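Local coordinates for protein putative thioesterase II (Thermobifida fusca, PDB 3BBJ) that probably hydrolyses acyl-CoA thioesters, as a putative thioesterase II built from two hotdog-family domains, at residues 26-31 against 69-74; 89-94 against 103-108; 177-182 against 192-197; 227-232 against 255-260; 247-252 against 264-269. All blocks are in the same frame, centred on the assembly; numbering follows the deposited sequence.

Interactions 1, 2 and 3 follow one another along the chain; interactions 4 and 5 come after them and interleave. Interactions 1 and 2 belong to the N-terminal hotdog-family region; their centres lie about 20 Å apart, and they meet where Ala74 packs on Leu94 between the neighbouring strands 72-82 and 88-96. Interactions 3, 4 and 5 belong to the C-terminal region. Interactions 3 and 4, with centres about 11 Å apart, touch through Leu192 and Pro228, and Leu260 of interaction 4 packs on Asp252 of interaction 5. Tyr30 against Leu197 joins the two regions, and interactions 2 and 5 both reach the second subunit, consistent with a dimeric double-hotdog thioesterase.

Interaction 1: residues 26-31 against 69-74; sequences LDPGYL and ASSGPA
Leu26 closes strand 21-26 against the start of strand 72-82. With Gly72 it forms an antiparallel hydrogen-bonded pair: Leu26 N gives a short, nearly straight bond of 2.6 Å to Gly72 O, entering from above the carbonyl plane, and Gly72 N returns one of 3.0 Å to Leu26 O, in plane and on a lone pair. The Leu26 side chain starts with CB beside the carbonyl oxygens of Gly72 and Ser70. With CG anti to the carbonyl carbon (chi1 -57°), CG lies beside Gly72 O and 4.1 Å from Ala74 CB. At the tip CD1 lies 3.7 Å from Ala69 CB and 3.5 Å from Ser70 O. An alanine here would remove CG and both methyls and would probably loosen the packing against Ala69 and Ala74. Beyond the strand the chain turns, and Pro28 CB presses tightly on Ser71 CB at 3.4 Å. That turn is an Asx turn, in which Asp27 OD1 accepts from Gly29 N at 2.9 Å; OD2 is salt-bridged to Arg7. Around the contact, Gln96 of strand 88-96 lies against Leu26 and Ala69, Tyr30 stacks on Tyr40 of helix 38-51, and helix 7-11 touches Asp27 and Tyr30.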
# COMPACT_ATOMS: atom_id res chain seq x y z
N LEU A 26 7.55 -25.11 -2.48
CA LEU A 26 6.74 -24.55 -1.39
C LEU A 26 6.69 -25.56 -0.26
O LEU A 26 6.25 -26.69 -0.43
CB LEU A 26 5.34 -24.15 -1.86
CG LEU A 26 5.30 -23.15 -3.02
CD1 LEU A 26 3.99 -22.44 -3.00
CD2 LEU A 26 6.45 -22.13 -2.96
N ASP A 27 7.18 -25.12 0.89
CA ASP A 27 7.31 -25.95 2.06
C ASP A 27 5.96 -26.03 2.79
O ASP A 27 5.44 -25.01 3.25
CB ASP A 27 8.41 -25.36 2.95
CG ASP A 27 8.60 -26.11 4.25
OD1 ASP A 27 7.81 -27.02 4.56
OD2 ASP A 27 9.53 -25.75 4.97
N PRO A 28 5.40 -27.24 2.89
CA PRO A 28 4.07 -27.41 3.49
C PRO A 28 3.99 -27.03 4.98
O PRO A 28 2.89 -26.93 5.54
CB PRO A 28 3.78 -28.91 3.29
CG PRO A 28 5.11 -29.53 3.15
CD PRO A 28 5.98 -28.53 2.48
N GLY A 29 5.15 -26.86 5.61
CA GLY A 29 5.22 -26.36 6.98
C GLY A 29 4.68 -24.93 7.13
O GLY A 29 4.42 -24.48 8.24
N TYR A 30 4.53 -24.22 6.00
CA TYR A 30 4.02 -22.84 6.00
C TYR A 30 2.56 -22.78 5.59
O TYR A 30 2.04 -21.69 5.28
CB TYR A 30 4.90 -21.95 5.12
CG TYR A 30 6.29 -21.76 5.71
CD1 TYR A 30 7.30 -22.68 5.46
CD2 TYR A 30 6.58 -20.69 6.55
CE1 TYR A 30 8.57 -22.53 6.00
CE2 TYR A 30 7.85 -20.53 7.11
CZ TYR A 30 8.83 -21.46 6.83
OH TYR A 30 10.09 -21.34 7.36
N LEU A 31 1.89 -23.94 5.61
CA LEU A 31 0.48 -24.01 5.27
C LEU A 31 -0.29 -23.49 6.45
O LEU A 31 0.09 -23.72 7.60
CB LEU A 31 0.04 -25.44 4.96
CG LEU A 31 0.46 -26.08 3.63
CD1 LEU A 31 0.14 -27.58 3.68
CD2 LEU A 31 -0.19 -25.44 2.40
N ALA A 69 -1.90 -21.13 -3.19
CA ALA A 69 -0.93 -22.16 -3.56
C ALA A 69 -0.91 -23.28 -2.52
O ALA A 69 -1.31 -23.09 -1.36
CB ALA A 69 0.46 -21.56 -3.70
N SER A 70 -0.43 -24.44 -2.95
CA SER A 70 -0.25 -25.57 -2.06
C SER A 70 1.23 -25.98 -2.05
O SER A 70 2.05 -25.38 -2.73
CB SER A 70 -1.17 -26.74 -2.46
OG SER A 70 -1.14 -26.97 -3.85
N SER A 71 1.57 -26.98 -1.26
CA SER A 71 2.96 -27.43 -1.21
C SER A 71 3.45 -28.05 -2.53
O SER A 71 2.66 -28.42 -3.42
CB SER A 71 3.17 -28.42 -0.05
OG SER A 71 2.60 -29.70 -0.30
N GLY A 72 4.77 -28.14 -2.63
CA GLY A 72 5.43 -28.71 -3.78
C GLY A 72 6.04 -27.65 -4.68
O GLY A 72 6.19 -26.50 -4.28
N PRO A 73 6.40 -28.05 -5.91
CA PRO A 73 7.02 -27.11 -6.83
C PRO A 73 6.11 -25.98 -7.33
O PRO A 73 4.90 -26.15 -7.48
CB PRO A 73 7.49 -27.99 -8.00
CG PRO A 73 7.35 -29.39 -7.53
CD PRO A 73 6.29 -29.40 -6.50
N ALA A 74 6.73 -24.83 -7.57
CA ALA A 74 6.10 -23.67 -8.16
C ALA A 74 7.17 -23.00 -9.00
O ALA A 74 8.37 -23.20 -8.76
CB ALA A 74 5.60 -22.75 -7.08

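Interaction 2: residues 89-94 against 103-108; sequences TVQTTL and TGTLAT
Thr103 opens the segment beside Thr93 in a non-hydrogen-bonded pair. The two side chains lie alongside, pointing the same way, and their OG1 atoms share a weak hydrogen bond of 3.3 Å; OG1 of Thr103 is anti to its backbone N (chi1 -174°), that of Thr93 beside its own. Gly104 is joined to Thr92 by two backbone bonds, of which Gly104 N to Thr92 O, 2.9 Å, is almost perfectly straight and runs nearly along the C=O axis. Thr105 sends CG2, anti to its backbone N, obliquely across to Thr89 CG2 at 3.6 Å. Leu106 pairs with Val90 through two backbone bonds, each in the carbonyl plane, while Leu106 CD1 crosses to Thr92 CG2 at 3.7 Å. The hydroxyl of Thr92 is held elsewhere, by Ser48 of helix 38-51. Ala107 faces Thr89 in a further non-hydrogen-bonded pair; Thr89 CA lies 3.3 Å from Leu106 O in a CA-H...O contact. Thr89, Gln91, Thr105 and Ala107 pack on the second subunit, whereas Val90 and Thr92 lie against helix 38-51. This is a regular antiparallel beta hairpin of a hotdog domain, with the helix packed on one face of the sheet.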
# COMPACT_ATOMS: atom_id res chain seq x y z
N THR A 89 13.07 -1.44 -10.85
CA THR A 89 11.77 -2.05 -10.58
C THR A 89 11.57 -3.35 -11.36
O THR A 89 11.68 -3.38 -12.59
CB THR A 89 10.68 -1.02 -10.87
OG1 THR A 89 10.92 0.09 -10.01
CG2 THR A 89 9.27 -1.58 -10.58
N VAL A 90 11.27 -4.41 -10.60
CA VAL A 90 11.12 -5.78 -11.11
C VAL A 90 9.71 -6.35 -10.83
O VAL A 90 9.17 -6.25 -9.73
CB VAL A 90 12.21 -6.75 -10.47
CG1 VAL A 90 12.18 -8.16 -11.13
CG2 VAL A 90 13.61 -6.14 -10.58
N GLN A 91 9.12 -6.92 -11.87
CA GLN A 91 7.85 -7.64 -11.77
C GLN A 91 8.18 -9.13 -11.67
O GLN A 91 9.02 -9.67 -12.42
CB GLN A 91 7.00 -7.34 -12.98
CG GLN A 91 5.65 -8.00 -13.07
CD GLN A 91 4.87 -7.47 -14.27
OE1 GLN A 91 4.67 -8.18 -15.27
NE2 GLN A 91 4.47 -6.20 -14.21
N THR A 92 7.52 -9.80 -10.72
CA THR A 92 7.76 -11.20 -10.46
C THR A 92 6.41 -11.87 -10.21
O THR A 92 5.58 -11.36 -9.44
CB THR A 92 8.73 -11.38 -9.26
OG1 THR A 92 8.91 -12.77 -8.97
CG2 THR A 92 8.21 -10.65 -8.01
N THR A 93 6.18 -12.98 -10.91
CA THR A 93 4.91 -13.70 -10.83
C THR A 93 5.14 -15.19 -10.51
O THR A 93 6.01 -15.85 -11.10
CB THR A 93 4.14 -13.57 -12.15
OG1 THR A 93 4.09 -12.18 -12.54
CG2 THR A 93 2.70 -14.13 -12.02
N LEU A 94 4.33 -15.71 -9.57
CA LEU A 94 4.42 -17.10 -9.14
C LEU A 94 3.35 -17.94 -9.81
O LEU A 94 2.17 -17.57 -9.80
CB LEU A 94 4.28 -17.21 -7.63
CG LEU A 94 4.36 -18.60 -7.02
CD1 LEU A 94 5.74 -19.22 -7.29
CD2 LEU A 94 4.07 -18.52 -5.52
N THR A 103 1.23 -12.05 -7.97
CA THR A 103 2.19 -11.18 -8.66
C THR A 103 2.62 -10.03 -7.74
O THR A 103 1.82 -9.49 -7.00
CB THR A 103 1.66 -10.62 -9.97
OG1 THR A 103 2.71 -9.89 -10.62
CG2 THR A 103 0.49 -9.69 -9.75
N GLY A 104 3.91 -9.72 -7.80
CA GLY A 104 4.50 -8.62 -7.06
C GLY A 104 5.28 -7.69 -7.98
O GLY A 104 5.78 -8.12 -9.02
N THR A 105 5.30 -6.40 -7.64
CA THR A 105 6.16 -5.45 -8.33
C THR A 105 6.95 -4.81 -7.19
O THR A 105 6.39 -4.47 -6.17
CB THR A 105 5.39 -4.45 -9.18
OG1 THR A 105 4.55 -5.18 -10.08
CG2 THR A 105 6.35 -3.55 -9.99
N LEU A 106 8.26 -4.76 -7.35
CA LEU A 106 9.13 -4.32 -6.29
C LEU A 106 10.05 -3.22 -6.77
O LEU A 106 10.77 -3.40 -7.77
CB LEU A 106 9.98 -5.49 -5.73
CG LEU A 106 9.25 -6.62 -4.97
CD1 LEU A 106 8.55 -7.57 -5.92
CD2 LEU A 106 10.21 -7.39 -4.09
N ALA A 107 10.00 -2.09 -6.07
CA ALA A 107 10.94 -1.01 -6.29
C ALA A 107 12.13 -1.39 -5.44
O ALA A 107 12.03 -1.44 -4.21
CB ALA A 107 10.35 0.34 -5.85
N THR A 108 13.26 -1.68 -6.10
CA THR A 108 14.49 -2.02 -5.40
C THR A 108 15.45 -0.85 -5.47
O THR A 108 15.51 -0.14 -6.49
CB THR A 108 15.20 -3.29 -5.94
OG1 THR A 108 15.97 -2.95 -7.09
CG2 THR A 108 14.18 -4.40 -6.29

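Interaction 3: residues 177-182 against 192-197; sequences YVDLSA and LAFLPL
Phe194 is the bump of this contact: its ring projects from helix 191-198 into a hollow of strand 173-180 lined by Val178, Asp179 and Leu180. CG anti to the backbone N (chi1 166°) carries the ring out from the helix toward the strand. Leu180 reaches back to meet it tip to tip, its CD2 lying 3.5 Å from Phe194 CE1 and at much the same distance from CD1, with CG just behind. The far corner of the ring lies by the strand backbone, where Phe194 CZ is 3.7 Å from Asp179 CA. Val178 CG2 adds a looser wall at the ring edge, 4.4 Å from Phe194 CZ. Strand and helix are thus joined by apolar side-chain contacts without hydrogen bonds, their short axes 9.6 Å apart and inclined at 116°, within the C-terminal hotdog-family region. One turn on, Leu197 CD2 approaches Leu180 CD2 at 4.3 Å, so Leu180 meets two side chains of the helix. The Asp179 side chain crosses that of Phe194 at about a right angle; its OD1 accepts from the neighbouring Leu180 N at 2.8 Å, and OD2 is hydrogen-bonded to Ser187 OG. Leu233 of strand 233-243 also packs on Val178 and Phe194.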
# COMPACT_ATOMS: atom_id res chain seq x y z
N TYR A 177 6.19 -8.96 19.94
CA TYR A 177 7.41 -9.29 19.22
C TYR A 177 7.20 -10.52 18.34
O TYR A 177 6.45 -11.42 18.69
CB TYR A 177 8.55 -9.50 20.23
CG TYR A 177 8.75 -8.29 21.11
CD1 TYR A 177 7.88 -8.05 22.17
CD2 TYR A 177 9.76 -7.37 20.86
CE1 TYR A 177 8.01 -6.93 22.96
CE2 TYR A 177 9.91 -6.24 21.65
CZ TYR A 177 9.03 -6.03 22.71
OH TYR A 177 9.16 -4.92 23.51
N VAL A 178 7.87 -10.52 17.20
CA VAL A 178 7.79 -11.64 16.26
C VAL A 178 9.15 -11.95 15.69
O VAL A 178 9.99 -11.05 15.51
CB VAL A 178 6.85 -11.33 15.10
CG1 VAL A 178 7.30 -10.02 14.30
CG2 VAL A 178 6.73 -12.54 14.20
N ASP A 179 9.37 -13.23 15.41
CA ASP A 179 10.62 -13.72 14.81
C ASP A 179 10.36 -15.13 14.31
O ASP A 179 9.32 -15.72 14.62
CB ASP A 179 11.74 -13.74 15.87
CG ASP A 179 13.15 -13.62 15.26
OD1 ASP A 179 13.33 -13.84 14.03
OD2 ASP A 179 14.08 -13.28 16.03
N LEU A 180 11.28 -15.66 13.52
CA LEU A 180 11.26 -17.08 13.15
C LEU A 180 11.34 -17.93 14.43
O LEU A 180 11.93 -17.52 15.43
CB LEU A 180 12.45 -17.41 12.24
CG LEU A 180 12.46 -16.74 10.86
CD1 LEU A 180 13.76 -17.03 10.12
CD2 LEU A 180 11.26 -17.23 10.05
N SER A 181 10.74 -19.11 14.41
CA SER A 181 10.65 -19.93 15.61
C SER A 181 12.01 -20.52 16.07
O SER A 181 12.91 -20.83 15.26
CB SER A 181 9.62 -21.06 15.41
OG SER A 181 10.11 -22.07 14.51
N ALA A 182 12.13 -20.67 17.38
CA ALA A 182 13.26 -21.34 18.01
C ALA A 182 13.33 -22.75 17.45
O ALA A 182 14.40 -23.20 17.03
CB ALA A 182 13.07 -21.36 19.53
N LEU A 192 16.22 -8.97 6.51
CA LEU A 192 15.59 -8.36 5.35
C LEU A 192 14.83 -9.37 4.54
O LEU A 192 13.79 -9.06 3.96
CB LEU A 192 16.64 -7.68 4.47
CG LEU A 192 17.28 -6.47 5.13
CD1 LEU A 192 18.63 -6.16 4.47
CD2 LEU A 192 16.31 -5.28 5.06
N ALA A 193 15.36 -10.59 4.51
CA ALA A 193 14.73 -11.70 3.80
C ALA A 193 13.43 -12.10 4.49
O ALA A 193 12.50 -12.56 3.84
CB ALA A 193 15.70 -12.90 3.75
N PHE A 194 13.37 -11.89 5.80
CA PHE A 194 12.26 -12.32 6.66
C PHE A 194 11.13 -11.29 6.78
O PHE A 194 10.01 -11.64 7.12
CB PHE A 194 12.82 -12.66 8.05
CG PHE A 194 11.79 -12.81 9.15
CD1 PHE A 194 10.88 -13.85 9.13
CD2 PHE A 194 11.79 -11.94 10.24
CE1 PHE A 194 9.94 -14.00 10.16
CE2 PHE A 194 10.86 -12.08 11.28
CZ PHE A 194 9.94 -13.12 11.24
N LEU A 195 11.43 -10.02 6.49
CA LEU A 195 10.41 -8.96 6.59
C LEU A 195 9.13 -9.27 5.81
O LEU A 195 8.03 -9.13 6.36
CB LEU A 195 11.00 -7.59 6.21
CG LEU A 195 12.02 -7.00 7.21
CD1 LEU A 195 12.53 -5.65 6.78
CD2 LEU A 195 11.41 -6.89 8.60
N PRO A 196 9.24 -9.72 4.55
CA PRO A 196 8.01 -10.03 3.79
C PRO A 196 7.13 -11.11 4.43
O PRO A 196 5.89 -11.07 4.27
CB PRO A 196 8.53 -10.46 2.41
CG PRO A 196 10.02 -10.69 2.56
CD PRO A 196 10.48 -9.92 3.76
N LEU A 197 7.74 -12.06 5.14
CA LEU A 197 6.95 -13.04 5.91
C LEU A 197 6.42 -12.41 7.19
O LEU A 197 5.25 -12.59 7.55
CB LEU A 197 7.78 -14.29 6.26
CG LEU A 197 7.11 -15.34 7.19
CD1 LEU A 197 5.77 -15.78 6.66
CD2 LEU A 197 7.99 -16.55 7.39

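Interaction 4: residues 227-232 against 255-260; sequences IPEPGP and DARGRL
Chi1 of 73° sets the Asp255 carboxylate in the crowded position between backbone N and carbonyl carbon, folded over its own turn, while a bend at chi3 (66°) swings the Arg259 guanidinium back to it. Arg259 NH1 then forms a salt bridge of 2.8 Å to Asp255 OD2 and also donates to Ile227 O at 3.2 Å. Both acceptors lie in the guanidinium plane, but NH1 stands above the carbonyl plane of Ile227. A weak second bond from Arg259 NH2 at 3.3 Å gives Ile227 O two donors from one arginine. The other carboxylate oxygen, Asp255 OD1, takes Arg259 N at 2.7 Å and, weakly, Arg257 N. These bonds brace a type I beta turn from Asp255 to Gly258, which links strands 246-254 and 260-269 as a hairpin and is closed by Gly258 N to Asp255 O at 2.8 Å. At the base of the Asp255 side chain, CB rests 4.1 Å from Pro228 CB. Arg257 lays its guanidinium over Arg259 CD, and its NH1 is 4.1 Å from Glu229 OE1: opposite charges too far apart for a salt bridge, with carboxylate and guanidinium planes only 15° apart. Pro228 also packs against Pro191 and Leu192 of helix 191-198.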
# COMPACT_ATOMS: atom_id res chain seq x y z
N ILE A 227 17.49 -0.41 7.53
CA ILE A 227 18.10 -1.72 7.51
C ILE A 227 18.18 -2.20 8.96
O ILE A 227 18.90 -1.60 9.76
CB ILE A 227 19.52 -1.67 6.91
CG1 ILE A 227 19.49 -1.15 5.46
CG2 ILE A 227 20.19 -3.04 7.01
CD1 ILE A 227 18.78 -2.05 4.44
N PRO A 228 17.45 -3.28 9.30
CA PRO A 228 17.46 -3.73 10.68
C PRO A 228 18.65 -4.61 10.99
O PRO A 228 19.18 -5.32 10.11
CB PRO A 228 16.18 -4.56 10.78
CG PRO A 228 16.05 -5.17 9.45
CD PRO A 228 16.62 -4.16 8.46
N GLU A 229 19.07 -4.58 12.25
CA GLU A 229 20.07 -5.53 12.72
C GLU A 229 19.28 -6.79 13.11
O GLU A 229 18.11 -6.69 13.47
CB GLU A 229 20.87 -4.96 13.91
CG GLU A 229 22.36 -5.30 13.89
CD GLU A 229 23.11 -4.74 12.68
OE1 GLU A 229 23.14 -3.50 12.51
OE2 GLU A 229 23.69 -5.53 11.90
N PRO A 230 19.91 -7.98 13.03
CA PRO A 230 19.21 -9.22 13.41
C PRO A 230 18.57 -9.20 14.79
O PRO A 230 19.00 -8.44 15.67
CB PRO A 230 20.32 -10.28 13.33
CG PRO A 230 21.29 -9.75 12.33
CD PRO A 230 21.29 -8.26 12.55
N GLY A 231 17.52 -10.00 14.94
CA GLY A 231 16.82 -10.14 16.21
C GLY A 231 15.32 -10.00 16.03
O GLY A 231 14.84 -9.65 14.93
N PRO A 232 14.57 -10.25 17.12
CA PRO A 232 13.12 -10.20 17.04
C PRO A 232 12.64 -8.80 16.69
O PRO A 232 13.25 -7.80 17.09
CB PRO A 232 12.68 -10.59 18.46
CG PRO A 232 13.82 -10.30 19.32
CD PRO A 232 15.02 -10.58 18.48
N ASP A 255 12.82 -2.51 14.97
CA ASP A 255 13.91 -3.39 15.38
C ASP A 255 14.21 -3.26 16.87
O ASP A 255 13.59 -2.46 17.58
CB ASP A 255 15.18 -3.13 14.53
CG ASP A 255 15.90 -1.81 14.88
OD1 ASP A 255 15.40 -0.99 15.68
OD2 ASP A 255 16.99 -1.62 14.32
N ALA A 256 15.18 -4.06 17.33
CA ALA A 256 15.67 -4.02 18.71
C ALA A 256 15.96 -2.61 19.21
O ALA A 256 15.77 -2.32 20.38
CB ALA A 256 16.94 -4.90 18.85
N ARG A 257 16.43 -1.75 18.31
CA ARG A 257 16.82 -0.38 18.67
C ARG A 257 15.68 0.61 18.62
O ARG A 257 15.89 1.79 18.89
CB ARG A 257 17.93 0.10 17.72
CG ARG A 257 19.15 -0.80 17.74
CD ARG A 257 19.89 -0.79 16.42
NE ARG A 257 20.40 0.53 16.10
CZ ARG A 257 21.13 0.82 15.03
NH1 ARG A 257 21.45 -0.15 14.15
NH2 ARG A 257 21.54 2.07 14.83
N GLY A 258 14.49 0.15 18.27
CA GLY A 258 13.33 1.03 18.15
C GLY A 258 13.25 1.79 16.83
O GLY A 258 12.54 2.79 16.72
N ARG A 259 13.97 1.30 15.81
CA ARG A 259 13.98 1.94 14.50
C ARG A 259 12.92 1.33 13.61
O ARG A 259 12.88 0.11 13.44
CB ARG A 259 15.35 1.81 13.85
CG ARG A 259 16.44 2.60 14.62
CD ARG A 259 17.85 2.06 14.38
NE ARG A 259 18.34 2.22 13.00
CZ ARG A 259 18.46 1.25 12.09
NH1 ARG A 259 18.12 0.01 12.36
NH2 ARG A 259 18.93 1.54 10.89
N LEU A 260 12.03 2.16 13.09
CA LEU A 260 11.00 1.68 12.18
C LEU A 260 11.69 1.08 10.94
O LEU A 260 12.49 1.75 10.28
CB LEU A 260 10.07 2.83 11.77
CG LEU A 260 8.94 2.53 10.78
CD1 LEU A 260 7.88 1.57 11.40
CD2 LEU A 260 8.29 3.84 10.23

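Interaction 5: residues 247-252 against 264-269; sequences FDENVD and SRQLAR
Six backbone hydrogen bonds zip the two strands together through the pairs Phe247-Ala268, Glu249-Gln266 and Val251-Ser264. Between the last two pairs, Asn250 and Arg265 lie alongside, their amide and guanidinium planes nearly perpendicular at 88°. Asn250 OD1 accepts a weak bond of 3.0 Å from Arg265 NE, near the guanidinium plane, and also lies 3.0 Å from Arg265 CG. The amide is fixed from its other end, where Asn250 ND2 donates to the anti lone pair of Asp248 OD2 at 2.9 Å. An alanine here would lose both bonds and would probably leave Arg265 less well held and the Asp248 carboxylate short of one donor. Asp248 is itself held by Arg225 of the second subunit through a salt bridge to OD1. On the other face Phe247 CZ touches Ala268 CB at 3.8 Å. Glu249 and Gln266 run side by side and are bridged by water 1, which donates to Glu249 OE2 at 2.7 Å and accepts from Gln266 NE2 at 2.9 Å. Beyond them, Ile205 N binds Glu249 OE1 and Thr217 OG1 binds Gln266 OE1. This antiparallel hairpin of the C-terminal hotdog-family region lies between strands 233-243 and 217-224, which flank strands 246-254 and 260-269 respectively.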
# COMPACT_ATOMS: atom_id res chain seq x y z
N PHE A 247 -11.67 -5.48 5.05
CA PHE A 247 -10.94 -4.88 6.18
C PHE A 247 -9.52 -4.52 5.77
O PHE A 247 -8.95 -5.11 4.84
CB PHE A 247 -10.93 -5.80 7.41
CG PHE A 247 -10.20 -7.10 7.20
CD1 PHE A 247 -10.84 -8.19 6.62
CD2 PHE A 247 -8.88 -7.24 7.62
CE1 PHE A 247 -10.18 -9.36 6.42
CE2 PHE A 247 -8.20 -8.44 7.43
CZ PHE A 247 -8.85 -9.50 6.83
N ASP A 248 -8.97 -3.53 6.47
CA ASP A 248 -7.57 -3.14 6.31
C ASP A 248 -6.77 -3.65 7.52
O ASP A 248 -7.21 -3.52 8.67
CB ASP A 248 -7.43 -1.63 6.17
CG ASP A 248 -7.94 -0.87 7.39
OD1 ASP A 248 -9.16 -0.93 7.65
OD2 ASP A 248 -7.14 -0.19 8.08
N GLU A 249 -5.61 -4.25 7.26
CA GLU A 249 -4.68 -4.68 8.33
C GLU A 249 -3.37 -3.93 8.14
O GLU A 249 -2.66 -4.11 7.17
CB GLU A 249 -4.46 -6.18 8.28
CG GLU A 249 -3.51 -6.76 9.32
CD GLU A 249 -3.42 -8.30 9.25
OE1 GLU A 249 -4.48 -8.98 9.31
OE2 GLU A 249 -2.28 -8.84 9.15
N ASN A 250 -3.05 -3.09 9.10
CA ASN A 250 -1.88 -2.24 9.02
C ASN A 250 -0.83 -2.74 10.00
O ASN A 250 -1.06 -2.69 11.20
CB ASN A 250 -2.31 -0.83 9.39
CG ASN A 250 -3.58 -0.43 8.68
OD1 ASN A 250 -3.63 -0.50 7.47
ND2 ASN A 250 -4.62 -0.06 9.43
N VAL A 251 0.31 -3.21 9.49
CA VAL A 251 1.36 -3.76 10.34
C VAL A 251 2.66 -2.94 10.23
O VAL A 251 3.19 -2.74 9.15
CB VAL A 251 1.63 -5.27 9.99
CG1 VAL A 251 2.84 -5.81 10.75
CG2 VAL A 251 0.39 -6.12 10.24
N ASP A 252 3.15 -2.46 11.35
CA ASP A 252 4.43 -1.76 11.39
C ASP A 252 5.39 -2.63 12.20
O ASP A 252 4.99 -3.30 13.15
CB ASP A 252 4.28 -0.36 11.99
CG ASP A 252 3.35 0.52 11.16
OD1 ASP A 252 3.55 0.62 9.94
OD2 ASP A 252 2.38 1.08 11.73
N SER A 264 3.44 -1.82 6.48
CA SER A 264 2.68 -2.72 5.64
C SER A 264 1.20 -2.42 5.80
O SER A 264 0.73 -2.12 6.88
CB SER A 264 2.95 -4.17 6.06
OG SER A 264 2.35 -5.13 5.18
N ARG A 265 0.48 -2.43 4.70
CA ARG A 265 -0.96 -2.39 4.75
C ARG A 265 -1.47 -3.46 3.76
O ARG A 265 -1.01 -3.50 2.61
CB ARG A 265 -1.53 -0.97 4.45
CG ARG A 265 -3.11 -0.94 4.55
CD ARG A 265 -3.86 0.42 4.37
NE ARG A 265 -3.40 1.52 5.24
CZ ARG A 265 -3.10 2.76 4.82
NH1 ARG A 265 -3.25 3.10 3.54
NH2 ARG A 265 -2.67 3.68 5.69
N GLN A 266 -2.32 -4.37 4.23
CA GLN A 266 -3.02 -5.28 3.29
C GLN A 266 -4.54 -5.03 3.33
O GLN A 266 -5.06 -4.50 4.34
CB GLN A 266 -2.71 -6.79 3.49
CG GLN A 266 -3.16 -7.43 4.79
CD GLN A 266 -3.14 -8.96 4.74
OE1 GLN A 266 -4.05 -9.59 4.19
NE2 GLN A 266 -2.13 -9.58 5.35
N LEU A 267 -5.20 -5.38 2.23
CA LEU A 267 -6.67 -5.34 2.12
C LEU A 267 -7.18 -6.74 1.77
O LEU A 267 -6.67 -7.40 0.86
CB LEU A 267 -7.13 -4.35 1.03
CG LEU A 267 -8.61 -3.97 1.08
CD1 LEU A 267 -8.86 -2.98 2.26
CD2 LEU A 267 -9.13 -3.39 -0.23
N ALA A 268 -8.19 -7.19 2.50
CA ALA A 268 -8.75 -8.52 2.27
C ALA A 268 -10.25 -8.52 2.51
O ALA A 268 -10.77 -7.68 3.27
CB ALA A 268 -8.06 -9.55 3.16
N ARG A 269 -10.95 -9.42 1.82
CA ARG A 269 -12.37 -9.59 2.03
C ARG A 269 -12.72 -10.96 2.60
O ARG A 269 -12.47 -12.01 1.98
CB ARG A 269 -13.19 -9.39 0.77
CG ARG A 269 -14.66 -9.13 1.15
CD ARG A 269 -15.58 -9.14 -0.02
NE ARG A 269 -16.89 -8.64 0.40
CZ ARG A 269 -18.06 -8.97 -0.16
NH1 ARG A 269 -18.13 -9.85 -1.15
NH2 ARG A 269 -19.17 -8.43 0.32
O HOH W 1 -0.54 -8.04 7.24
O HOH W 2 -0.07 -5.48 6.57
O HOH W 3 1.50 0.22 8.55